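Local structure of putative hexose oxidase (Nonomuraea sp. ATCC 39727, 5AWV) at residues N427-G431 with T443-K447; S364-A368 with Y473-D477; V74-V78 with V187-A193. The protein is probably an FAD-dependent hexose oxidase acting on glycopeptide antibiotics, and binds teicoplanin, whose amino sugar is present as the uronic acid. All blocks are in the same frame, centred on the assembly; numbering follows the deposited sequence.

Contact 3 comes first along the chain: helix 67-80 meets the turn 187-193, closing a loop of about a hundred residues within the FAD-binding part. Much later, residues 364-368 open contact 2, which closes only at 473-477 in the berberine-like region. Contact 1 lies wholly within that span as a short local closure between strand 424-432 and helix 438-452. Contacts 1 and 2 share neighbouring strands of one sheet, with Tyr-428 O 2.8 Å from Lys-367 N, and both touch the sugar N1L. Contact 3 precedes both in series and touches neither; its centre lies about 39 Å from that of contact 1 and about 31 Å from that of contact 2.

Contact 1: residues N427-G431 with T443-K447; sequences NYITG and TWVRK. With N1L (2-amino-2-deoxy-beta-D-glucopyranuronic acid), chain B; T55 (8-methylnonanoic acid), chain Z.
Thr-430 and Val-445 meet where helix 438-452 packs on strand 424-432 of the antiparallel seven-stranded sheet, segments 443-447 and 427-431 running nearly antiparallel, 170° between their axes, in the alpha/beta substrate-binding part of this FAD oxidase. The interface is apolar and buried. Thr-430 carries its OG1 anti to the backbone N (chi1 -174°), which turns the methyl CG2 onto Val-445, 3.5 Å from its CB; OG1 itself is hydrogen-bonded to Tyr-395 O on the adjoining strand. The valine methyl CG2 lies against the peptide of Tyr-428, 3.5 Å from Tyr-428 O, and more loosely beside the tyrosine CB.

Trp-444 supplies the flat group. Its side chain passes that of Thr-430 in the opposite sense, with Trp-444 CE3 4.0 Å from Thr-430 CB, and its CZ3 edge reaches Ile-429 O in the plane of the ring at 3.6 Å. At the far end of the indole, NE1 is hydrogen-bonded to Asn-386 O.

On the strand's other face lie the ligands. Ile-429 points away from the helix, its CG1 4.0 Å from N1L O3, while the acyl chain runs on past the backbone, where T55 CAH is 3.8 Å from Gly-431 CA.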
ATOM      1  N   ASN A 427      12.301   4.576  -8.231  1.00 14.91           N
ATOM      2  CA  ASN A 427      11.314   5.582  -8.300  1.00 15.59           C
ATOM      3  C   ASN A 427      11.886   6.935  -8.726  1.00 17.04           C
ATOM      4  O   ASN A 427      13.016   7.309  -8.368  1.00 17.00           O
ATOM      5  CB  ASN A 427      10.580   5.744  -6.958  1.00 19.33           C
ATOM      6  CG  ASN A 427       9.603   4.591  -6.685  1.00 22.78           C
ATOM      7  OD1 ASN A 427       9.380   3.751  -7.536  1.00 26.46           O
ATOM      8  ND2 ASN A 427       9.057   4.555  -5.507  1.00 24.65           N
ATOM      9  N   TYR A 428      11.092   7.619  -9.499  1.00 15.99           N
ATOM     10  CA  TYR A 428      11.355   8.958 -10.066  1.00 15.50           C
ATOM     11  C   TYR A 428      10.274   9.869  -9.580  1.00 15.44           C
ATOM     12  O   TYR A 428       9.108   9.775  -9.996  1.00 17.63           O
ATOM     13  CB  TYR A 428      11.454   8.845 -11.605  1.00 15.10           C
ATOM     14  CG  TYR A 428      12.403   7.766 -12.139  1.00 16.50           C
ATOM     15  CD1 TYR A 428      11.958   6.477 -12.342  1.00 14.56           C
ATOM     16  CD2 TYR A 428      13.751   8.026 -12.440  1.00 15.90           C
ATOM     17  CE1 TYR A 428      12.755   5.499 -12.852  1.00 15.53           C
ATOM     18  CE2 TYR A 428      14.563   7.033 -12.943  1.00 15.80           C
ATOM     19  CZ  TYR A 428      14.063   5.771 -13.146  1.00 15.39           C
ATOM     20  OH  TYR A 428      14.882   4.780 -13.604  1.00 14.97           O
ATOM     21  N   ILE A 429      10.638  10.785  -8.670  1.00 17.05           N
ATOM     22  CA  ILE A 429       9.733  11.499  -7.792  1.00 16.66           C
ATOM     23  C   ILE A 429       9.838  13.000  -7.929  1.00 17.54           C
ATOM     24  O   ILE A 429      10.927  13.514  -8.046  1.00 16.03           O
ATOM     25  CB  ILE A 429      10.017  11.182  -6.329  1.00 18.66           C
ATOM     26  CG1 ILE A 429       9.927   9.672  -6.086  1.00 22.75           C
ATOM     27  CG2 ILE A 429       8.998  11.819  -5.360  1.00 21.78           C
ATOM     28  CD1 ILE A 429      10.661   9.243  -4.858  1.00 25.49           C
ATOM     29  N   THR A 430       8.707  13.682  -8.008  1.00 17.22           N
ATOM     30  CA  THR A 430       8.729  15.149  -7.785  1.00 19.53           C
ATOM     31  C   THR A 430       7.502  15.531  -7.005  1.00 20.47           C
ATOM     32  O   THR A 430       6.454  14.890  -7.083  1.00 17.84           O
ATOM     33  CB  THR A 430       8.830  15.897  -9.173  1.00 19.22           C
ATOM     34  OG1 THR A 430       8.985  17.325  -8.964  1.00 21.02           O
ATOM     35  CG2 THR A 430       7.567  15.690 -10.027  1.00 20.09           C
ATOM     36  N   GLY A 431       7.624  16.590  -6.212  1.00 21.91           N
ATOM     37  CA  GLY A 431       6.553  17.119  -5.376  1.00 21.67           C
ATOM     38  C   GLY A 431       6.587  18.669  -5.425  1.00 25.00           C
ATOM     39  O   GLY A 431       7.651  19.270  -5.652  1.00 20.73           O
ATOM     40  N   THR A 443       6.706  18.268 -16.049  1.00 22.07           N
ATOM     41  CA  THR A 443       7.642  18.313 -17.150  1.00 23.63           C
ATOM     42  C   THR A 443       9.009  17.725 -16.812  1.00 19.31           C
ATOM     43  O   THR A 443       9.568  16.960 -17.589  1.00 20.47           O
ATOM     44  CB  THR A 443       7.779  19.775 -17.689  1.00 24.81           C
ATOM     45  OG1 THR A 443       6.517  20.156 -18.282  1.00 28.20           O
ATOM     46  CG2 THR A 443       8.858  19.850 -18.734  1.00 27.75           C
ATOM     47  N   TRP A 444       9.509  18.127 -15.665  1.00 19.96           N
ATOM     48  CA  TRP A 444      10.823  17.733 -15.181  1.00 19.94           C
ATOM     49  C   TRP A 444      10.887  16.206 -14.943  1.00 19.49           C
ATOM     50  O   TRP A 444      11.759  15.526 -15.401  1.00 16.43           O
ATOM     51  CB  TRP A 444      11.116  18.529 -13.918  1.00 21.22           C
ATOM     52  CG  TRP A 444      12.460  18.144 -13.394  1.00 22.83           C
ATOM     53  CD1 TRP A 444      13.655  18.584 -13.846  1.00 25.22           C
ATOM     54  CD2 TRP A 444      12.748  17.113 -12.405  1.00 23.56           C
ATOM     55  NE1 TRP A 444      14.699  17.943 -13.179  1.00 23.82           N
ATOM     56  CE2 TRP A 444      14.176  17.056 -12.268  1.00 24.74           C
ATOM     57  CE3 TRP A 444      11.949  16.302 -11.577  1.00 21.63           C
ATOM     58  CZ2 TRP A 444      14.833  16.133 -11.405  1.00 24.29           C
ATOM     59  CZ3 TRP A 444      12.596  15.416 -10.664  1.00 22.74           C
ATOM     60  CH2 TRP A 444      14.030  15.338 -10.601  1.00 21.83           C
ATOM     61  N   VAL A 445       9.922  15.660 -14.210  1.00 18.07           N
ATOM     62  CA  VAL A 445       9.987  14.205 -13.892  1.00 17.85           C
ATOM     63  C   VAL A 445       9.784  13.352 -15.146  1.00 16.60           C
ATOM     64  O   VAL A 445      10.452  12.302 -15.318  1.00 16.61           O
ATOM     65  CB  VAL A 445       8.993  13.894 -12.736  1.00 17.83           C
ATOM     66  CG1 VAL A 445       7.555  13.778 -13.237  1.00 18.66           C
ATOM     67  CG2 VAL A 445       9.411  12.660 -12.004  1.00 19.44           C
ATOM     68  N   ARG A 446       8.912  13.817 -16.067  1.00 16.79           N
ATOM     69  CA  ARG A 446       8.683  13.143 -17.298  1.00 17.83           C
ATOM     70  C   ARG A 446       9.905  13.180 -18.199  1.00 20.05           C
ATOM     71  O   ARG A 446      10.205  12.194 -18.868  1.00 18.52           O
ATOM     72  CB  ARG A 446       7.442  13.631 -18.057  1.00 20.67           C
ATOM     73  CG  ARG A 446       6.164  13.321 -17.332  1.00 20.47           C
ATOM     74  CD  ARG A 446       5.004  14.135 -17.856  1.00 21.98           C
ATOM     75  NE  ARG A 446       3.757  13.569 -17.348  1.00 21.81           N
ATOM     76  CZ  ARG A 446       2.597  14.205 -17.306  1.00 24.97           C
ATOM     77  NH1 ARG A 446       2.473  15.446 -17.770  1.00 24.13           N
ATOM     78  NH2 ARG A 446       1.541  13.577 -16.824  1.00 23.32           N
ATOM     79  N   LYS A 447      10.661  14.275 -18.160  1.00 20.58           N
ATOM     80  CA  LYS A 447      11.892  14.321 -18.979  1.00 22.10           C
ATOM     81  C   LYS A 447      12.905  13.340 -18.360  1.00 16.76           C
ATOM     82  O   LYS A 447      13.538  12.633 -19.082  1.00 19.63           O
ATOM     83  CB  LYS A 447      12.476  15.770 -19.095  1.00 22.30           C
ATOM     84  CG  LYS A 447      13.710  15.874 -19.953  1.00 25.50           C
ATOM     85  CD  LYS A 447      14.308  17.298 -19.944  1.00 29.07           C
ATOM     86  CE  LYS A 447      15.576  17.289 -20.820  1.00 31.53           C
ATOM     87  NZ  LYS A 447      16.741  16.793 -20.012  1.00 30.88           N
TER
HETATM   88  C1  N1L B 104       6.892   7.690  -0.063  1.00 59.17           C
HETATM   89  C2  N1L B 104       7.053   8.484  -1.459  1.00 56.20           C
HETATM   90  C3  N1L B 104       6.457   7.719  -2.657  1.00 54.71           C
HETATM   91  C4  N1L B 104       7.110   6.353  -2.687  1.00 58.29           C
HETATM   92  C5  N1L B 104       6.686   5.562  -1.420  1.00 53.61           C
HETATM   93  C6  N1L B 104       7.194   4.096  -1.424  1.00 55.15           C
HETATM   94  N2  N1L B 104       6.460   9.820  -1.442  1.00 62.39           N
HETATM   95  O3  N1L B 104       6.768   8.408  -3.960  1.00 36.51           O
HETATM   96  O4  N1L B 104       6.769   5.609  -3.964  1.00 73.54           O
HETATM   97  O5  N1L B 104       7.262   6.221  -0.223  1.00 55.02           O
HETATM   98  O6B N1L B 104       8.484   3.909  -0.854  1.00 57.89           O
HETATM   99  O6A N1L B 104       7.363   3.637  -2.705  1.00 70.71           O
HETATM  100  CAD T55 Z 101       8.189  19.730  -2.733  1.00 62.24           C
HETATM  101  CAE T55 Z 101       7.367  19.591  -1.476  1.00 51.12           C
HETATM  102  CAG T55 Z 101       7.684  18.272  -0.772  1.00 56.19           C
HETATM  103  CAH T55 Z 101       7.201  17.094  -1.624  1.00 55.05           C
HETATM  104  CAI T55 Z 101       7.690  15.767  -1.058  1.00 57.64           C
HETATM  105  CAJ T55 Z 101       7.182  14.597  -1.905  1.00 53.15           C
HETATM  106  CAK T55 Z 101       7.277  13.340  -1.072  1.00 59.75           C
HETATM  107  CAL T55 Z 101       6.591  12.140  -1.747  1.00 61.55           C
HETATM  108  CAF T55 Z 101       7.687  20.765  -0.577  1.00 54.50           C
HETATM  109  C   T55 Z 101       6.864  10.895  -0.889  1.00 71.92           C
HETATM  110  O   T55 Z 101       7.492  10.945   0.192  1.00 61.11           O

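Contact 2: residues S364-A368 with Y473-D477. With N1L (2-amino-2-deoxy-beta-D-glucopyranuronic acid), chain B.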
ATOM      1  N   SER A 364       2.267  15.424  -5.547  1.00 21.71           N
ATOM      2  CA  SER A 364       3.447  14.757  -6.044  1.00 19.26           C
ATOM      3  C   SER A 364       3.127  13.882  -7.237  1.00 19.42           C
ATOM      4  O   SER A 364       1.972  13.548  -7.493  1.00 18.64           O
ATOM      5  CB  SER A 364       4.072  13.951  -4.879  1.00 21.45           C
ATOM      6  OG  SER A 364       3.278  12.816  -4.601  1.00 21.01           O
ATOM      7  N   LYS A 365       4.149  13.513  -7.981  1.00 18.97           N
ATOM      8  CA  LYS A 365       4.060  12.531  -9.060  1.00 17.91           C
ATOM      9  C   LYS A 365       5.254  11.621  -8.960  1.00 21.30           C
ATOM     10  O   LYS A 365       6.413  12.095  -8.918  1.00 17.87           O
ATOM     11  CB  LYS A 365       4.104  13.228 -10.408  1.00 21.32           C
ATOM     12  CG  LYS A 365       4.253  12.358 -11.626  1.00 21.42           C
ATOM     13  CD  LYS A 365       3.003  11.647 -11.885  1.00 24.16           C
ATOM     14  CE  LYS A 365       3.058  10.875 -13.179  1.00 23.99           C
ATOM     15  NZ  LYS A 365       1.825  10.045 -13.263  1.00 24.82           N
ATOM     16  N   THR A 366       4.996  10.304  -8.936  1.00 16.80           N
ATOM     17  CA  THR A 366       6.009   9.339  -8.880  1.00 20.18           C
ATOM     18  C   THR A 366       5.853   8.440 -10.094  1.00 18.26           C
ATOM     19  O   THR A 366       4.725   8.041 -10.448  1.00 20.39           O
ATOM     20  CB  THR A 366       5.893   8.478  -7.601  1.00 20.94           C
ATOM     21  OG1 THR A 366       6.055   9.257  -6.447  1.00 21.77           O
ATOM     22  CG2 THR A 366       6.942   7.376  -7.585  1.00 21.79           C
ATOM     23  N   LYS A 367       6.936   8.172 -10.769  1.00 16.78           N
ATOM     24  CA  LYS A 367       7.005   7.259 -11.900  1.00 15.83           C
ATOM     25  C   LYS A 367       7.923   6.150 -11.469  1.00 15.96           C
ATOM     26  O   LYS A 367       8.758   6.362 -10.567  1.00 19.54           O
ATOM     27  CB  LYS A 367       7.477   7.964 -13.166  1.00 16.01           C
ATOM     28  CG  LYS A 367       6.645   9.180 -13.491  1.00 17.29           C
ATOM     29  CD  LYS A 367       7.069  10.039 -14.644  1.00 18.96           C
ATOM     30  CE  LYS A 367       7.113   9.281 -15.931  1.00 19.40           C
ATOM     31  NZ  LYS A 367       5.759   8.964 -16.479  1.00 19.21           N
ATOM     32  N   ALA A 368       7.835   4.978 -12.057  1.00 15.48           N
ATOM     33  CA  ALA A 368       8.565   3.792 -11.481  1.00 15.44           C
ATOM     34  C   ALA A 368       9.018   2.771 -12.525  1.00 15.03           C
ATOM     35  O   ALA A 368       8.502   2.714 -13.644  1.00 13.90           O
ATOM     36  CB  ALA A 368       7.603   3.092 -10.484  1.00 16.20           C
ATOM     37  N   TYR A 473       2.561   1.346  -7.480  1.00 13.02           N
ATOM     38  CA  TYR A 473       2.997   2.687  -7.916  1.00 14.44           C
ATOM     39  C   TYR A 473       2.427   3.079  -9.277  1.00 13.66           C
ATOM     40  O   TYR A 473       3.165   3.331 -10.268  1.00 12.77           O
ATOM     41  CB  TYR A 473       4.517   2.682  -8.023  1.00 15.51           C
ATOM     42  CG  TYR A 473       5.310   2.401  -6.814  1.00 14.79           C
ATOM     43  CD1 TYR A 473       4.807   2.508  -5.513  1.00 16.72           C
ATOM     44  CD2 TYR A 473       6.641   1.901  -6.989  1.00 19.89           C
ATOM     45  CE1 TYR A 473       5.597   2.188  -4.409  1.00 18.70           C
ATOM     46  CE2 TYR A 473       7.469   1.612  -5.876  1.00 18.72           C
ATOM     47  CZ  TYR A 473       6.963   1.769  -4.585  1.00 19.10           C
ATOM     48  OH  TYR A 473       7.853   1.453  -3.478  1.00 22.37           O
ATOM     49  N   PRO A 474       1.109   3.077  -9.365  1.00 13.40           N
ATOM     50  CA  PRO A 474       0.496   3.320 -10.675  1.00 13.32           C
ATOM     51  C   PRO A 474       0.854   4.708 -11.258  1.00 12.94           C
ATOM     52  O   PRO A 474       0.941   5.688 -10.544  1.00 14.44           O
ATOM     53  CB  PRO A 474      -0.968   3.237 -10.414  1.00 12.10           C
ATOM     54  CG  PRO A 474      -1.080   3.705  -8.985  1.00 13.89           C
ATOM     55  CD  PRO A 474       0.126   3.143  -8.286  1.00 13.52           C
ATOM     56  N   ASP A 475       1.004   4.719 -12.546  1.00 13.32           N
ATOM     57  CA  ASP A 475       1.371   5.928 -13.331  1.00 14.18           C
ATOM     58  C   ASP A 475       0.615   5.893 -14.699  1.00 14.62           C
ATOM     59  O   ASP A 475       0.995   5.136 -15.582  1.00 14.46           O
ATOM     60  CB  ASP A 475       2.835   5.876 -13.586  1.00 13.13           C
ATOM     61  CG  ASP A 475       3.339   7.050 -14.476  1.00 14.90           C
ATOM     62  OD1 ASP A 475       2.583   8.032 -14.731  1.00 17.36           O
ATOM     63  OD2 ASP A 475       4.537   6.960 -14.846  1.00 19.22           O
ATOM     64  N   SER A 476      -0.458   6.699 -14.809  1.00 16.25           N
ATOM     65  CA  SER A 476      -1.254   6.879 -16.026  1.00 20.21           C
ATOM     66  C   SER A 476      -0.472   7.279 -17.255  1.00 19.97           C
ATOM     67  O   SER A 476      -0.936   6.999 -18.343  1.00 18.08           O
ATOM     68  CB  SER A 476      -2.316   7.969 -15.791  1.00 21.80           C
ATOM     69  OG  SER A 476      -3.211   7.278 -14.948  1.00 34.21           O
ATOM     70  N   ASP A 477       0.763   7.812 -17.077  1.00 18.15           N
ATOM     71  CA  ASP A 477       1.595   8.183 -18.176  1.00 17.89           C
ATOM     72  C   ASP A 477       1.996   6.970 -18.959  1.00 17.86           C
ATOM     73  O   ASP A 477       2.323   7.089 -20.184  1.00 20.09           O
ATOM     74  CB  ASP A 477       2.883   8.920 -17.759  1.00 19.65           C
ATOM     75  CG  ASP A 477       2.654  10.222 -17.042  1.00 22.15           C
ATOM     76  OD1 ASP A 477       1.537  10.759 -16.894  1.00 25.74           O
ATOM     77  OD2 ASP A 477       3.660  10.746 -16.585  1.00 21.93           O
TER
HETATM   78  C1  N1L B 104       6.892   7.690  -0.063  1.00 59.17           C
HETATM   79  C2  N1L B 104       7.053   8.484  -1.459  1.00 56.20           C
HETATM   80  C3  N1L B 104       6.457   7.719  -2.657  1.00 54.71           C
HETATM   81  C4  N1L B 104       7.110   6.353  -2.687  1.00 58.29           C
HETATM   82  C5  N1L B 104       6.686   5.562  -1.420  1.00 53.61           C
HETATM   83  C6  N1L B 104       7.194   4.096  -1.424  1.00 55.15           C
HETATM   84  N2  N1L B 104       6.460   9.820  -1.442  1.00 62.39           N
HETATM   85  O3  N1L B 104       6.768   8.408  -3.960  1.00 36.51           O
HETATM   86  O4  N1L B 104       6.769   5.609  -3.964  1.00 73.54           O
HETATM   87  O5  N1L B 104       7.262   6.221  -0.223  1.00 55.02           O
HETATM   88  O6B N1L B 104       8.484   3.909  -0.854  1.00 57.89           O
HETATM   89  O6A N1L B 104       7.363   3.637  -2.705  1.00 70.71           O
HETATM   90  O   HOH W   1       2.107   8.254 -10.623  1.00 18.28           O
HETATM   91  O   HOH W   2       5.781   4.816 -14.039  1.00 14.08           O
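Lys-365 leaves its strand with CG anti to the backbone N and bends once, at chi2 (73°), which carries NZ across the side chain of Asp-475; Lys-367 stays straight through chi2 and then folds at chi3 (59°) and again at chi4, hooking its NZ back between Asp-475 and Asp-477. Asp-475 takes one lysine on each oxygen. Lys-365 NZ bonds OD1 at 2.6 Å from above the carboxylate plane, 47° out of it, whereas Lys-367 NZ uses the syn lone pair of OD2 at 2.9 Å. The same Lys-367 NZ reaches Asp-477 OD2 at 2.8 Å on its anti side. From the face of Asp-475 opposite Lys-365, Asp-477 N also donates to OD1, making an Asx turn, so two bonds grip this oxygen and hold the carboxylate's rotation.

This buried salt-bridge network ties the outermost strand of the seven-stranded sheet to the loop of the berberine-like region that enters the active site. Arg-446 adds a further salt bridge to Asp-477 OD1, and Tyr-449 meets Lys-367 by a cation-pi contact. One water accepts a hydrogen bond from Lys-365 NZ and donates to Thr-366 O and Pro-474 O; another links Ala-368 N to Asp-475 OD2.

Across the strand from the lysines lies the sugar. Ala-368 CB touches the Tyr-473 ring at its edge, 3.8 Å from CD2, and N1L O4 sits 3.6 Å above one ring face, toward the rim. Tyr-473 OH is hydrogen-bonded to Tyr-165 OH, and Thr-366 OG1 lies 2.7 Å from N1L O3.

Contact 3: residues V74-V78 with V187-A193; sequences VEETV and VNKQGKA
Val-74, Val-78 and Val-187 form the apolar centre where helix 67-80 of the FAD-binding (PCMH-type) domain packs against the tip of the beta hairpin joining strands 179-187 and 193-199. Val-187 CG2 presses on both helix valines: it lies 3.4 Å from Val-74 CG1, tighter than usual for two methyls, and 4.0 Å from Val-78 CG2. Having CG1 anti to the backbone N (chi1 171°) sets this Val-74 methyl against the hairpin; Ala-193 CB approaches it more loosely. Phe-515 touches Val-74 and Val-187 as well.

Further out the backbone of the turn takes over. Asn-188 to Gly-191 make a type I turn followed by a G1 bulge, in which Gly-191 adopts left-handed angles (phi 93°) and its O sits 3.5 Å from Val-78 CG1. Within the hairpin, Asn-188 accepts the N-H of Lys-192 on its side-chain OD1 at 3.0 Å.

At the polar edge Glu-75, its chain bent at chi2, extends alongside Lys-192 and Ala-193, with OE2 3.7 Å from Ala-193 CB. Its OE1 accepts the N-H of Ala-193 at 2.9 Å, the donor standing well above the carboxylate plane at OE1, 79° out of it.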
ATOM      1  N   VAL A  74     -22.496  -1.737  -2.892  1.00 20.28           N
ATOM      2  CA  VAL A  74     -22.142  -2.078  -4.267  1.00 21.33           C
ATOM      3  C   VAL A  74     -23.420  -2.180  -5.140  1.00 26.27           C
ATOM      4  O   VAL A  74     -23.533  -1.451  -6.130  1.00 27.17           O
ATOM      5  CB  VAL A  74     -21.349  -3.380  -4.305  1.00 20.01           C
ATOM      6  CG1 VAL A  74     -21.179  -3.851  -5.733  1.00 20.91           C
ATOM      7  CG2 VAL A  74     -19.902  -3.106  -3.744  1.00 20.64           C
ATOM      8  N   GLU A  75     -24.390  -2.977  -4.679  1.00 25.35           N
ATOM      9  CA  GLU A  75     -25.677  -3.171  -5.413  1.00 32.62           C
ATOM     10  C   GLU A  75     -26.403  -1.881  -5.683  1.00 26.28           C
ATOM     11  O   GLU A  75     -26.943  -1.665  -6.761  1.00 30.59           O
ATOM     12  CB  GLU A  75     -26.604  -4.149  -4.682  1.00 36.52           C
ATOM     13  CG  GLU A  75     -27.283  -5.243  -5.551  1.00 49.52           C
ATOM     14  CD  GLU A  75     -27.322  -6.611  -4.812  1.00 52.36           C
ATOM     15  OE1 GLU A  75     -27.525  -7.659  -5.424  1.00 45.19           O
ATOM     16  OE2 GLU A  75     -27.075  -6.691  -3.594  1.00 64.02           O
ATOM     17  N   GLU A  76     -26.437  -1.001  -4.706  1.00 26.59           N
ATOM     18  CA  GLU A  76     -26.955   0.315  -4.919  1.00 30.01           C
ATOM     19  C   GLU A  76     -26.329   1.140  -6.052  1.00 30.11           C
ATOM     20  O   GLU A  76     -27.054   1.830  -6.806  1.00 29.95           O
ATOM     21  CB  GLU A  76     -26.948   1.117  -3.612  1.00 36.30           C
ATOM     22  CG  GLU A  76     -27.650   2.451  -3.810  1.00 45.14           C
ATOM     23  CD  GLU A  76     -27.955   3.207  -2.524  1.00 54.37           C
ATOM     24  OE1 GLU A  76     -28.216   4.422  -2.675  1.00 73.50           O
ATOM     25  OE2 GLU A  76     -27.912   2.622  -1.397  1.00 53.10           O
ATOM     26  N   THR A  77     -25.000   1.086  -6.192  1.00 24.14           N
ATOM     27  CA  THR A  77     -24.357   1.797  -7.259  1.00 23.00           C
ATOM     28  C   THR A  77     -24.686   1.066  -8.589  1.00 22.83           C
ATOM     29  O   THR A  77     -24.715   1.688  -9.593  1.00 26.99           O
ATOM     30  CB  THR A  77     -22.816   1.865  -7.074  1.00 21.01           C
ATOM     31  OG1 THR A  77     -22.274   0.531  -7.111  1.00 19.85           O
ATOM     32  CG2 THR A  77     -22.451   2.516  -5.716  1.00 21.37           C
ATOM     33  N   VAL A  78     -24.823  -0.245  -8.576  1.00 24.49           N
ATOM     34  CA  VAL A  78     -25.154  -0.939  -9.842  1.00 27.22           C
ATOM     35  C   VAL A  78     -26.563  -0.525 -10.310  1.00 29.07           C
ATOM     36  O   VAL A  78     -26.777  -0.181 -11.466  1.00 26.91           O
ATOM     37  CB  VAL A  78     -25.136  -2.425  -9.693  1.00 27.68           C
ATOM     38  CG1 VAL A  78     -25.397  -3.092 -11.067  1.00 30.58           C
ATOM     39  CG2 VAL A  78     -23.797  -2.894  -9.228  1.00 27.58           C
ATOM     40  N   VAL A 187     -19.777  -8.411  -8.621  1.00 23.69           N
ATOM     41  CA  VAL A 187     -21.051  -8.116  -9.269  1.00 24.31           C
ATOM     42  C   VAL A 187     -21.189  -9.025 -10.458  1.00 25.40           C
ATOM     43  O   VAL A 187     -20.330  -8.987 -11.353  1.00 23.50           O
ATOM     44  CB  VAL A 187     -21.105  -6.692  -9.762  1.00 23.29           C
ATOM     45  CG1 VAL A 187     -22.335  -6.443 -10.580  1.00 29.28           C
ATOM     46  CG2 VAL A 187     -21.093  -5.712  -8.588  1.00 24.29           C
ATOM     47  N   ASN A 188     -22.279  -9.822 -10.514  1.00 24.25           N
ATOM     48  CA  ASN A 188     -22.427 -10.782 -11.655  1.00 24.15           C
ATOM     49  C   ASN A 188     -23.028 -10.127 -12.891  1.00 22.53           C
ATOM     50  O   ASN A 188     -23.336  -8.949 -12.892  1.00 20.88           O
ATOM     51  CB  ASN A 188     -23.226 -12.068 -11.229  1.00 25.84           C
ATOM     52  CG  ASN A 188     -24.661 -11.776 -10.855  1.00 21.68           C
ATOM     53  OD1 ASN A 188     -25.214 -10.732 -11.102  1.00 24.07           O
ATOM     54  ND2 ASN A 188     -25.222 -12.690 -10.194  1.00 30.50           N
ATOM     55  N   LYS A 189     -23.216 -10.887 -13.970  1.00 26.19           N
ATOM     56  CA  LYS A 189     -23.762 -10.276 -15.200  1.00 29.72           C
ATOM     57  C   LYS A 189     -25.157  -9.730 -15.008  1.00 29.22           C
ATOM     58  O   LYS A 189     -25.476  -8.706 -15.584  1.00 28.80           O
ATOM     59  CB  LYS A 189     -23.727 -11.230 -16.419  1.00 37.63           C
ATOM     60  CG  LYS A 189     -23.685 -10.370 -17.702  1.00 51.21           C
ATOM     61  CD  LYS A 189     -24.106 -11.037 -19.029  1.00 64.17           C
ATOM     62  CE  LYS A 189     -23.018 -11.001 -20.110  1.00 67.58           C
ATOM     63  NZ  LYS A 189     -21.969 -12.012 -19.786  1.00 73.28           N
ATOM     64  N   GLN A 190     -25.962 -10.318 -14.114  1.00 31.12           N
ATOM     65  CA  GLN A 190     -27.309  -9.748 -13.848  1.00 35.96           C
ATOM     66  C   GLN A 190     -27.284  -8.541 -12.928  1.00 35.46           C
ATOM     67  O   GLN A 190     -28.326  -7.963 -12.664  1.00 33.72           O
ATOM     68  CB  GLN A 190     -28.283 -10.784 -13.257  1.00 39.85           C
ATOM     69  CG  GLN A 190     -28.535 -11.991 -14.169  1.00 42.60           C
ATOM     70  CD  GLN A 190     -27.330 -12.908 -14.265  1.00 47.83           C
ATOM     71  OE1 GLN A 190     -26.513 -12.982 -13.335  1.00 49.39           O
ATOM     72  NE2 GLN A 190     -27.164 -13.559 -15.409  1.00 51.05           N
ATOM     73  N   GLY A 191     -26.121  -8.145 -12.416  1.00 33.14           N
ATOM     74  CA  GLY A 191     -26.041  -6.891 -11.645  1.00 27.73           C
ATOM     75  C   GLY A 191     -26.214  -7.073 -10.160  1.00 25.56           C
ATOM     76  O   GLY A 191     -26.386  -6.092  -9.470  1.00 27.62           O
ATOM     77  N   LYS A 192     -26.147  -8.307  -9.680  1.00 26.16           N
ATOM     78  CA  LYS A 192     -26.273  -8.625  -8.279  1.00 26.49           C
ATOM     79  C   LYS A 192     -24.888  -8.735  -7.620  1.00 25.51           C
ATOM     80  O   LYS A 192     -23.988  -9.419  -8.125  1.00 21.94           O
ATOM     81  CB  LYS A 192     -26.826 -10.060  -8.041  1.00 29.81           C
ATOM     82  CG  LYS A 192     -28.189 -10.387  -8.613  1.00 40.93           C
ATOM     83  CD  LYS A 192     -29.216  -9.303  -8.279  1.00 46.92           C
ATOM     84  CE  LYS A 192     -30.635  -9.876  -8.418  1.00 56.88           C
ATOM     85  NZ  LYS A 192     -30.926 -10.264  -9.838  1.00 59.89           N
ATOM     86  N   ALA A 193     -24.810  -8.248  -6.394  1.00 23.46           N
ATOM     87  CA  ALA A 193     -23.616  -8.390  -5.585  1.00 23.82           C
ATOM     88  C   ALA A 193     -23.585  -9.719  -4.897  1.00 26.41           C
ATOM     89  O   ALA A 193     -24.590 -10.131  -4.341  1.00 29.56           O
ATOM     90  CB  ALA A 193     -23.580  -7.206  -4.623  1.00 23.95           C
TER